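Local coordinates for protein deoxyribodipyrimidine photo-lyase (Oryza sativa Japonica Group, PDB 3UMV) that repairs ultraviolet-damaged DNA by using light and bound FAD to split cyclobutane pyrimidine dimers back into separate pyrimidines, at residues Pro39-Met44 / Gln126-Ser131; Trp399-Leu404 / Pro453-Ile458; Glu412-Ala417 / Ser440-His445. One frame throughout, in Å; residues are numbered along the deposited sequence.

Interaction 1 (Pro39-Met44 / Gln126-Ser131); sequences PVVYWM and QRLGAS. Unlike the reference sequence in segment 126-131: Q126 (reference Arg).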
loop_
_atom_site.group_PDB
_atom_site.type_symbol
_atom_site.label_atom_id
_atom_site.label_comp_id
_atom_site.label_asym_id
_atom_site.label_seq_id
_atom_site.Cartn_x
_atom_site.Cartn_y
_atom_site.Cartn_z
ATOM N N PRO A 39 -5.853 -6.272 29.562
ATOM C CA PRO A 39 -4.986 -6.492 28.398
ATOM C C PRO A 39 -4.992 -5.320 27.417
ATOM O O PRO A 39 -5.971 -4.576 27.321
ATOM C CB PRO A 39 -5.606 -7.722 27.729
ATOM C CG PRO A 39 -6.283 -8.468 28.883
ATOM C CD PRO A 39 -6.794 -7.383 29.789
ATOM N N VAL A 40 -3.891 -5.160 26.693
ATOM C CA VAL A 40 -3.839 -4.247 25.567
ATOM C C VAL A 40 -3.899 -5.086 24.295
ATOM O O VAL A 40 -3.190 -6.092 24.177
ATOM C CB VAL A 40 -2.533 -3.420 25.564
ATOM C CG1 VAL A 40 -2.463 -2.533 24.311
ATOM C CG2 VAL A 40 -2.420 -2.597 26.862
ATOM N N VAL A 41 -4.758 -4.692 23.357
ATOM C CA VAL A 41 -4.894 -5.419 22.099
ATOM C C VAL A 41 -4.499 -4.520 20.941
ATOM O O VAL A 41 -5.034 -3.419 20.814
ATOM C CB VAL A 41 -6.342 -5.868 21.860
ATOM C CG1 VAL A 41 -6.475 -6.571 20.500
ATOM C CG2 VAL A 41 -6.810 -6.769 22.992
ATOM N N TYR A 42 -3.556 -4.984 20.117
ATOM C CA TYR A 42 -3.206 -4.298 18.882
ATOM C C TYR A 42 -3.966 -4.961 17.736
ATOM O O TYR A 42 -3.742 -6.132 17.415
ATOM C CB TYR A 42 -1.685 -4.325 18.636
ATOM C CG TYR A 42 -1.256 -3.962 17.224
ATOM C CD1 TYR A 42 -1.904 -2.960 16.503
ATOM C CD2 TYR A 42 -0.178 -4.610 16.616
ATOM C CE1 TYR A 42 -1.520 -2.634 15.205
ATOM C CE2 TYR A 42 0.226 -4.281 15.311
ATOM C CZ TYR A 42 -0.440 -3.288 14.621
ATOM O OH TYR A 42 -0.043 -2.950 13.341
ATOM N N TRP A 43 -4.917 -4.220 17.181
ATOM C CA TRP A 43 -5.631 -4.649 15.992
ATOM C C TRP A 43 -4.758 -4.318 14.784
ATOM O O TRP A 43 -4.709 -3.180 14.331
ATOM C CB TRP A 43 -7.001 -3.954 15.918
ATOM C CG TRP A 43 -7.755 -4.204 14.630
ATOM C CD1 TRP A 43 -7.477 -5.153 13.682
ATOM C CD2 TRP A 43 -8.892 -3.471 14.138
ATOM N NE1 TRP A 43 -8.376 -5.068 12.655
ATOM C CE2 TRP A 43 -9.253 -4.043 12.902
ATOM C CE3 TRP A 43 -9.641 -2.390 14.626
ATOM C CZ2 TRP A 43 -10.333 -3.566 12.135
ATOM C CZ3 TRP A 43 -10.722 -1.920 13.862
ATOM C CH2 TRP A 43 -11.052 -2.509 12.637
ATOM N N MET A 44 -4.029 -5.326 14.313
ATOM C CA MET A 44 -3.162 -5.203 13.151
ATOM C C MET A 44 -3.995 -5.242 11.878
ATOM O O MET A 44 -4.801 -6.149 11.700
ATOM C CB MET A 44 -2.194 -6.383 13.147
ATOM C CG MET A 44 -1.216 -6.402 11.975
ATOM S SD MET A 44 -0.220 -7.905 12.031
ATOM C CE MET A 44 1.039 -7.478 13.234
ATOM N N GLN A 126 -13.937 -7.281 24.484
ATOM C CA GLN A 126 -14.860 -7.418 25.615
ATOM C C GLN A 126 -14.685 -8.720 26.399
ATOM O O GLN A 126 -14.779 -8.711 27.624
ATOM C CB GLN A 126 -16.312 -7.237 25.163
ATOM C CG GLN A 126 -16.627 -5.800 24.792
ATOM C CD GLN A 126 -18.014 -5.626 24.218
ATOM O OE1 GLN A 126 -18.180 -5.500 23.004
ATOM N NE2 GLN A 126 -19.019 -5.596 25.087
ATOM N N ARG A 127 -14.422 -9.827 25.704
ATOM C CA ARG A 127 -14.181 -11.107 26.378
ATOM C C ARG A 127 -12.948 -11.009 27.282
ATOM O O ARG A 127 -12.931 -11.546 28.390
ATOM C CB ARG A 127 -13.973 -12.244 25.372
ATOM C CG ARG A 127 -15.222 -12.694 24.637
ATOM C CD ARG A 127 -15.024 -14.081 24.012
ATOM N NE ARG A 127 -13.910 -14.123 23.063
ATOM C CZ ARG A 127 -14.011 -13.765 21.789
ATOM N NH1 ARG A 127 -12.955 -13.835 20.982
ATOM N NH2 ARG A 127 -15.169 -13.325 21.321
ATOM N N LEU A 128 -11.920 -10.319 26.795
ATOM C CA LEU A 128 -10.648 -10.217 27.498
ATOM C C LEU A 128 -10.691 -9.178 28.602
ATOM O O LEU A 128 -9.779 -9.102 29.426
ATOM C CB LEU A 128 -9.541 -9.815 26.518
ATOM C CG LEU A 128 -9.138 -10.751 25.397
ATOM C CD1 LEU A 128 -8.048 -10.084 24.533
ATOM C CD2 LEU A 128 -8.671 -12.083 25.949
ATOM N N GLY A 129 -11.733 -8.354 28.600
ATOM C CA GLY A 129 -11.768 -7.201 29.476
ATOM C C GLY A 129 -10.597 -6.272 29.207
ATOM O O GLY A 129 -9.930 -5.831 30.140
ATOM N N ALA A 130 -10.361 -5.976 27.929
ATOM C CA ALA A 130 -9.229 -5.147 27.516
ATOM C C ALA A 130 -9.368 -3.713 28.017
ATOM O O ALA A 130 -10.472 -3.176 28.114
ATOM C CB ALA A 130 -9.060 -5.172 25.983
ATOM N N SER A 131 -8.237 -3.104 28.347
ATOM C CA SER A 131 -8.212 -1.714 28.776
ATOM C C SER A 131 -8.090 -0.806 27.563
ATOM O O SER A 131 -8.721 0.245 27.495
ATOM C CB SER A 131 -7.029 -1.477 29.704
ATOM O OG SER A 131 -5.816 -1.778 29.039
#
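V41 keeps CG1 anti to its backbone N (chi1 177°), which turns CG2 anti to the carbonyl carbon, while L128 sets its CG anti to its own carbonyl carbon (chi1 -65°). With these torsions the two side chains cross at about a right angle and meet tip to tip, V41 CG2 lying 3.9 Å from L128 CD1. The same valine methyl also comes within 4.1 Å of A130 CB, so one branch serves two apolar partners. P39 makes the broadest contact through its ring: CD is 3.5 Å from both L128 O and G129 O, and CG approaches L128 CB at 4.2 Å. The ring therefore rests against the backbone of the Schellman turn that follows helix 120-127. There G129, with positive phi, is the C-prime residue of the motif, a conformation that favours glycine. Beyond this turn, S131 N donates to P39 O over 2.9 Å with an N-H...O angle of 153°, the donor lying in the carbonyl plane. S131 OG, in the crowded position between its backbone N and carbonyl carbon, hydrogen-bonds G38 O. Backbone bonds from V41 to T132 and V134 carry the pairing onward from the P39-S131 bond. A Schellman-capped helix thus leads into a parallel strand of the photolyase/cryptochrome alpha/beta domain, with strand 132-135 beside strand 40-44.

Interaction 2 (Trp399-Leu404 / Pro453-Ile458); sequences WAKKIL and PVFGKI. With URE (urea), chain K; EDO (1,2-ethanediol), chain F.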
loop_
_atom_site.group_PDB
_atom_site.type_symbol
_atom_site.label_atom_id
_atom_site.label_comp_id
_atom_site.label_asym_id
_atom_site.label_seq_id
_atom_site.Cartn_x
_atom_site.Cartn_y
_atom_site.Cartn_z
ATOM N N TRP A 399 0.416 3.416 -19.522
ATOM C CA TRP A 399 -0.726 2.501 -19.516
ATOM C C TRP A 399 -2.019 3.212 -19.150
ATOM O O TRP A 399 -3.031 3.103 -19.855
ATOM C CB TRP A 399 -0.424 1.375 -18.532
ATOM C CG TRP A 399 -1.542 0.454 -18.226
ATOM C CD1 TRP A 399 -1.929 -0.641 -18.946
ATOM C CD2 TRP A 399 -2.376 0.488 -17.067
ATOM N NE1 TRP A 399 -2.981 -1.269 -18.319
ATOM C CE2 TRP A 399 -3.276 -0.592 -17.166
ATOM C CE3 TRP A 399 -2.456 1.334 -15.958
ATOM C CZ2 TRP A 399 -4.249 -0.841 -16.201
ATOM C CZ3 TRP A 399 -3.420 1.084 -15.007
ATOM C CH2 TRP A 399 -4.296 0.006 -15.125
ATOM N N ALA A 400 -2.004 3.973 -18.072
ATOM C CA ALA A 400 -3.228 4.625 -17.637
ATOM C C ALA A 400 -3.632 5.780 -18.557
ATOM O O ALA A 400 -4.817 6.035 -18.763
ATOM C CB ALA A 400 -3.103 5.100 -16.176
ATOM N N LYS A 401 -2.647 6.492 -19.090
ATOM C CA LYS A 401 -2.936 7.575 -20.017
ATOM C C LYS A 401 -3.562 7.100 -21.327
ATOM O O LYS A 401 -4.424 7.789 -21.899
ATOM C CB LYS A 401 -1.689 8.404 -20.277
ATOM C CG LYS A 401 -1.308 9.239 -19.070
ATOM C CD LYS A 401 -0.197 10.215 -19.384
ATOM C CE LYS A 401 0.159 11.024 -18.117
ATOM N NZ LYS A 401 -0.899 12.009 -17.776
ATOM N N LYS A 402 -3.142 5.937 -21.819
ATOM C CA LYS A 402 -3.799 5.375 -23.005
ATOM C C LYS A 402 -5.255 5.004 -22.722
ATOM O O LYS A 402 -6.116 5.095 -23.597
ATOM C CB LYS A 402 -3.047 4.162 -23.540
ATOM C CG LYS A 402 -1.675 4.477 -24.108
ATOM C CD LYS A 402 -1.783 5.418 -25.297
ATOM C CE LYS A 402 -0.933 6.648 -25.075
ATOM N NZ LYS A 402 -0.730 7.452 -26.326
ATOM N N ILE A 403 -5.548 4.589 -21.492
ATOM C CA ILE A 403 -6.926 4.257 -21.157
ATOM C C ILE A 403 -7.802 5.506 -21.264
ATOM O O ILE A 403 -8.909 5.446 -21.800
ATOM C CB ILE A 403 -7.019 3.616 -19.771
ATOM C CG1 ILE A 403 -6.227 2.318 -19.748
ATOM C CG2 ILE A 403 -8.467 3.339 -19.398
ATOM C CD1 ILE A 403 -6.187 1.633 -18.391
ATOM N N LEU A 404 -7.286 6.644 -20.803
ATOM C CA LEU A 404 -7.958 7.931 -21.022
ATOM C C LEU A 404 -8.170 8.204 -22.513
ATOM O O LEU A 404 -9.248 8.653 -22.953
ATOM C CB LEU A 404 -7.138 9.068 -20.409
ATOM C CG LEU A 404 -7.622 10.482 -20.735
ATOM C CD1 LEU A 404 -9.041 10.698 -20.203
ATOM C CD2 LEU A 404 -6.661 11.519 -20.157
ATOM N N PRO A 453 -6.450 17.773 -28.078
ATOM C CA PRO A 453 -7.734 17.067 -28.070
ATOM C C PRO A 453 -7.782 15.914 -27.053
ATOM O O PRO A 453 -6.772 15.239 -26.818
ATOM C CB PRO A 453 -7.835 16.510 -29.501
ATOM C CG PRO A 453 -6.980 17.411 -30.308
ATOM C CD PRO A 453 -5.846 17.807 -29.421
ATOM N N VAL A 454 -8.960 15.707 -26.469
ATOM C CA VAL A 454 -9.216 14.623 -25.509
ATOM C C VAL A 454 -8.577 14.864 -24.140
ATOM O O VAL A 454 -9.260 14.913 -23.120
ATOM C CB VAL A 454 -8.776 13.245 -26.043
ATOM C CG1 VAL A 454 -9.098 12.144 -25.014
ATOM C CG2 VAL A 454 -9.492 12.934 -27.334
ATOM N N PHE A 455 -7.260 14.977 -24.115
ATOM C CA PHE A 455 -6.565 15.178 -22.861
ATOM C C PHE A 455 -6.744 16.585 -22.312
ATOM O O PHE A 455 -6.547 16.825 -21.121
ATOM C CB PHE A 455 -5.074 14.944 -23.046
ATOM C CG PHE A 455 -4.673 13.507 -22.973
ATOM C CD1 PHE A 455 -3.710 13.095 -22.075
ATOM C CD2 PHE A 455 -5.266 12.566 -23.797
ATOM C CE1 PHE A 455 -3.341 11.760 -22.004
ATOM C CE2 PHE A 455 -4.893 11.241 -23.738
ATOM C CZ PHE A 455 -3.924 10.839 -22.846
ATOM N N GLY A 456 -7.080 17.536 -23.173
ATOM C CA GLY A 456 -6.992 18.919 -22.749
ATOM C C GLY A 456 -5.571 19.217 -22.294
ATOM O O GLY A 456 -4.607 18.860 -22.980
ATOM N N LYS A 457 -5.441 19.854 -21.132
ATOM C CA LYS A 457 -4.125 20.154 -20.559
ATOM C C LYS A 457 -3.528 19.035 -19.697
ATOM O O LYS A 457 -2.465 19.198 -19.106
ATOM C CB LYS A 457 -4.183 21.465 -19.779
ATOM C CG LYS A 457 -4.678 22.619 -20.631
ATOM C CD LYS A 457 -4.739 23.916 -19.853
ATOM C CE LYS A 457 -5.461 24.975 -20.666
ATOM N NZ LYS A 457 -5.541 26.278 -19.943
ATOM N N ILE A 458 -4.209 17.900 -19.611
ATOM C CA ILE A 458 -3.662 16.775 -18.858
ATOM C C ILE A 458 -2.428 16.303 -19.624
ATOM O O ILE A 458 -2.461 16.225 -20.844
ATOM C CB ILE A 458 -4.670 15.613 -18.776
ATOM C CG1 ILE A 458 -5.952 16.081 -18.075
ATOM C CG2 ILE A 458 -4.047 14.418 -18.058
ATOM C CD1 ILE A 458 -5.707 16.694 -16.694
HETATM C C URE K . 0.035 17.775 -23.352
HETATM O O URE K . -1.163 17.733 -23.052
HETATM N N1 URE K . 0.933 17.062 -22.703
HETATM N N2 URE K . 0.425 18.538 -24.344
HETATM C C1 EDO F . -5.428 12.306 -29.187
HETATM O O1 EDO F . -5.938 11.035 -29.044
HETATM C C2 EDO F . -5.136 13.048 -28.081
HETATM O O2 EDO F . -4.562 14.287 -28.225
#
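The non-regular segment 453-458 comes nearest helix 393-405 at L404 and F455, whose CA atoms are 7.6 Å apart, and it folds through a type II' turn from F455 to I458 closed by I458 N to F455 O (3.0 Å). F455, its CG anti to the carbonyl carbon (chi1 -83°), turns the ring toward the helix. L404 CD2 sits over the ring centre, 3.7 Å from the centroid and 5° off the normal, a well-centred CH-pi contact. Obliquely to the ring, K401 O lies 3.2 Å from F455 CZ, while Y460 meets the phenyl group edge-to-face. The K401 chain is extended until it bends at chi4 (-72°), which leaves NZ 4.0 Å from I458 CG2 while its hydrogen bonds go to R459 O and S440 O. An alanine in place of F455 would remove the ring and would probably cost the helix its CH-pi partner at L404 and leave K401 O and Y460 less well packed. I458 and G456 line a urea pocket, and I458 also packs against helix 393-405. That helix carries W399, a predicted electron-transfer tryptophan, and A400, which touches FAD, so the contact packs the 453-458 loop on a helix that contributes to the FAD pocket.

Interaction 3 (Glu412-Ala417 / Ser440-His445); sequences EALSTA and SICGLH. With EDO (1,2-ethanediol), chain D.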
loop_
_atom_site.group_PDB
_atom_site.type_symbol
_atom_site.label_atom_id
_atom_site.label_comp_id
_atom_site.label_asym_id
_atom_site.label_seq_id
_atom_site.Cartn_x
_atom_site.Cartn_y
_atom_site.Cartn_z
ATOM N N GLU A 412 -15.007 6.983 -16.916
ATOM C CA GLU A 412 -14.911 5.593 -17.364
ATOM C C GLU A 412 -13.455 5.118 -17.419
ATOM O O GLU A 412 -13.155 3.986 -17.042
ATOM C CB GLU A 412 -15.559 5.407 -18.742
ATOM C CG GLU A 412 -15.432 3.988 -19.292
ATOM C CD GLU A 412 -16.320 2.996 -18.572
ATOM O OE1 GLU A 412 -17.237 3.443 -17.847
ATOM O OE2 GLU A 412 -16.110 1.769 -18.735
ATOM N N ALA A 413 -12.560 5.982 -17.890
ATOM C CA ALA A 413 -11.134 5.652 -17.926
ATOM C C ALA A 413 -10.599 5.378 -16.516
ATOM O O ALA A 413 -9.920 4.374 -16.277
ATOM C CB ALA A 413 -10.338 6.785 -18.574
ATOM N N LEU A 414 -10.922 6.280 -15.594
ATOM C CA LEU A 414 -10.467 6.174 -14.209
ATOM C C LEU A 414 -10.973 4.881 -13.582
ATOM O O LEU A 414 -10.216 4.155 -12.920
ATOM C CB LEU A 414 -10.957 7.381 -13.409
ATOM C CG LEU A 414 -10.445 7.622 -11.997
ATOM C CD1 LEU A 414 -8.917 7.754 -11.995
ATOM C CD2 LEU A 414 -11.097 8.898 -11.470
ATOM N N SER A 415 -12.250 4.579 -13.801
ATOM C CA SER A 415 -12.859 3.371 -13.243
ATOM C C SER A 415 -12.183 2.115 -13.783
ATOM O O SER A 415 -11.953 1.147 -13.060
ATOM C CB SER A 415 -14.355 3.342 -13.572
ATOM O OG SER A 415 -14.952 2.159 -13.087
ATOM N N THR A 416 -11.872 2.128 -15.071
ATOM C CA THR A 416 -11.251 0.962 -15.693
ATOM C C THR A 416 -9.809 0.766 -15.215
ATOM O O THR A 416 -9.399 -0.353 -14.891
ATOM C CB THR A 416 -11.356 1.030 -17.234
ATOM O OG1 THR A 416 -12.732 0.883 -17.608
ATOM C CG2 THR A 416 -10.578 -0.089 -17.869
ATOM N N ALA A 417 -9.052 1.854 -15.148
ATOM C CA ALA A 417 -7.668 1.785 -14.659
ATOM C C ALA A 417 -7.621 1.223 -13.238
ATOM O O ALA A 417 -6.793 0.366 -12.920
ATOM C CB ALA A 417 -6.997 3.178 -14.722
ATOM N N SER A 440 -2.356 10.055 -13.622
ATOM C CA SER A 440 -2.296 9.770 -15.049
ATOM C C SER A 440 -3.479 10.352 -15.800
ATOM O O SER A 440 -3.318 10.963 -16.858
ATOM C CB SER A 440 -2.255 8.254 -15.259
ATOM O OG SER A 440 -1.105 7.724 -14.629
ATOM N N ILE A 441 -4.661 10.170 -15.235
ATOM C CA ILE A 441 -5.891 10.397 -15.973
ATOM C C ILE A 441 -6.465 11.791 -15.672
ATOM O O ILE A 441 -7.082 12.401 -16.535
ATOM C CB ILE A 441 -6.898 9.248 -15.686
ATOM C CG1 ILE A 441 -6.355 7.958 -16.305
ATOM C CG2 ILE A 441 -8.310 9.557 -16.210
ATOM C CD1 ILE A 441 -7.148 6.723 -15.989
ATOM N N CYS A 442 -6.198 12.304 -14.469
ATOM C CA CYS A 442 -6.801 13.547 -13.971
ATOM C C CYS A 442 -5.764 14.589 -13.554
ATOM O O CYS A 442 -6.109 15.592 -12.942
ATOM C CB CYS A 442 -7.723 13.271 -12.783
ATOM S SG CYS A 442 -9.019 12.144 -13.173
ATOM N N GLY A 443 -4.506 14.338 -13.893
ATOM C CA GLY A 443 -3.415 15.252 -13.611
ATOM C C GLY A 443 -3.176 15.560 -12.140
ATOM O O GLY A 443 -2.604 16.586 -11.807
ATOM N N LEU A 444 -3.619 14.670 -11.254
ATOM C CA LEU A 444 -3.446 14.882 -9.820
ATOM C C LEU A 444 -1.959 15.000 -9.507
ATOM O O LEU A 444 -1.158 14.217 -10.006
ATOM C CB LEU A 444 -4.059 13.714 -9.035
ATOM C CG LEU A 444 -3.971 13.802 -7.502
ATOM C CD1 LEU A 444 -4.676 15.049 -6.997
ATOM C CD2 LEU A 444 -4.518 12.555 -6.810
ATOM N N HIS A 445 -1.605 16.003 -8.704
ATOM C CA HIS A 445 -0.213 16.248 -8.285
ATOM C C HIS A 445 0.711 16.634 -9.443
ATOM O O HIS A 445 1.932 16.688 -9.270
ATOM C CB HIS A 445 0.391 15.048 -7.556
ATOM C CG HIS A 445 -0.409 14.561 -6.390
ATOM N ND1 HIS A 445 -1.048 15.403 -5.502
ATOM C CD2 HIS A 445 -0.652 13.298 -5.954
ATOM C CE1 HIS A 445 -1.655 14.680 -4.575
ATOM N NE2 HIS A 445 -1.428 13.402 -4.827
HETATM C C1 EDO D . 3.541 20.350 -10.669
HETATM O O1 EDO D . 4.705 20.540 -11.378
HETATM C C2 EDO D . 3.372 19.267 -9.850
HETATM O O2 EDO D . 4.198 18.164 -9.930
#
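I441 carries the tight part of this contact, and its CD1 methyl does most of the touching. Its CG1 is anti to the carbonyl carbon (chi1 -68°) and its chi2 is extended (174°), so CD1 reaches the backbone and small side chains of segment 412-417. It lies 3.6 Å from A413 O, 3.8 Å from L414 CA and 3.8 Å from A417 CB. The small side chains of A413 and A417, one helical turn apart, are consistent with this close approach, and the nearest CA pair, L414 and I441, is separated by 6.5 Å. Around L414 the packing is looser: its CB is 4.4 Å from I441 CG2, and its CD2 only grazes C442 SG at 4.2 Å. The solvent side of helix 410-424 is marked by exposed E412 and by partly exposed S415, which points away from segment 440-445 and hydrogen-bonds R365 through OG. After C442 the chain turns at G443, with positive phi, and leaves the helix. Within the fold, helix 410-424 is flanked by helix 393-405, whose I403 packs on A413 and A417, and by helix 431-442, where M438 and C437 extend the contact on L414 and A417; beyond the turn, L444 packs on F330 of helix 310-333.

How the interactions relate
From the N terminus, interaction 1 is the first to close, joining strand 40-44 to the turn after helix 120-127 across 81 intervening residues in the alpha/beta domain. It is finished before the other two begin and lies on the opposite side of the chain's centre, about 41 Å from interaction 3 and 49 Å from interaction 2, centre to centre. Interaction 2 opens next on helix 393-405 and closes at segment 453-458. Interaction 3, linking helices 410-424 and 431-442, is nested inside the chain excursion between 404 and 453 that interaction 2 closes. These two touch: W399 CH2 packs 3.4 Å from A417 O, and A400 CB packs on S440 CB, uniting three successive helices beside FAD.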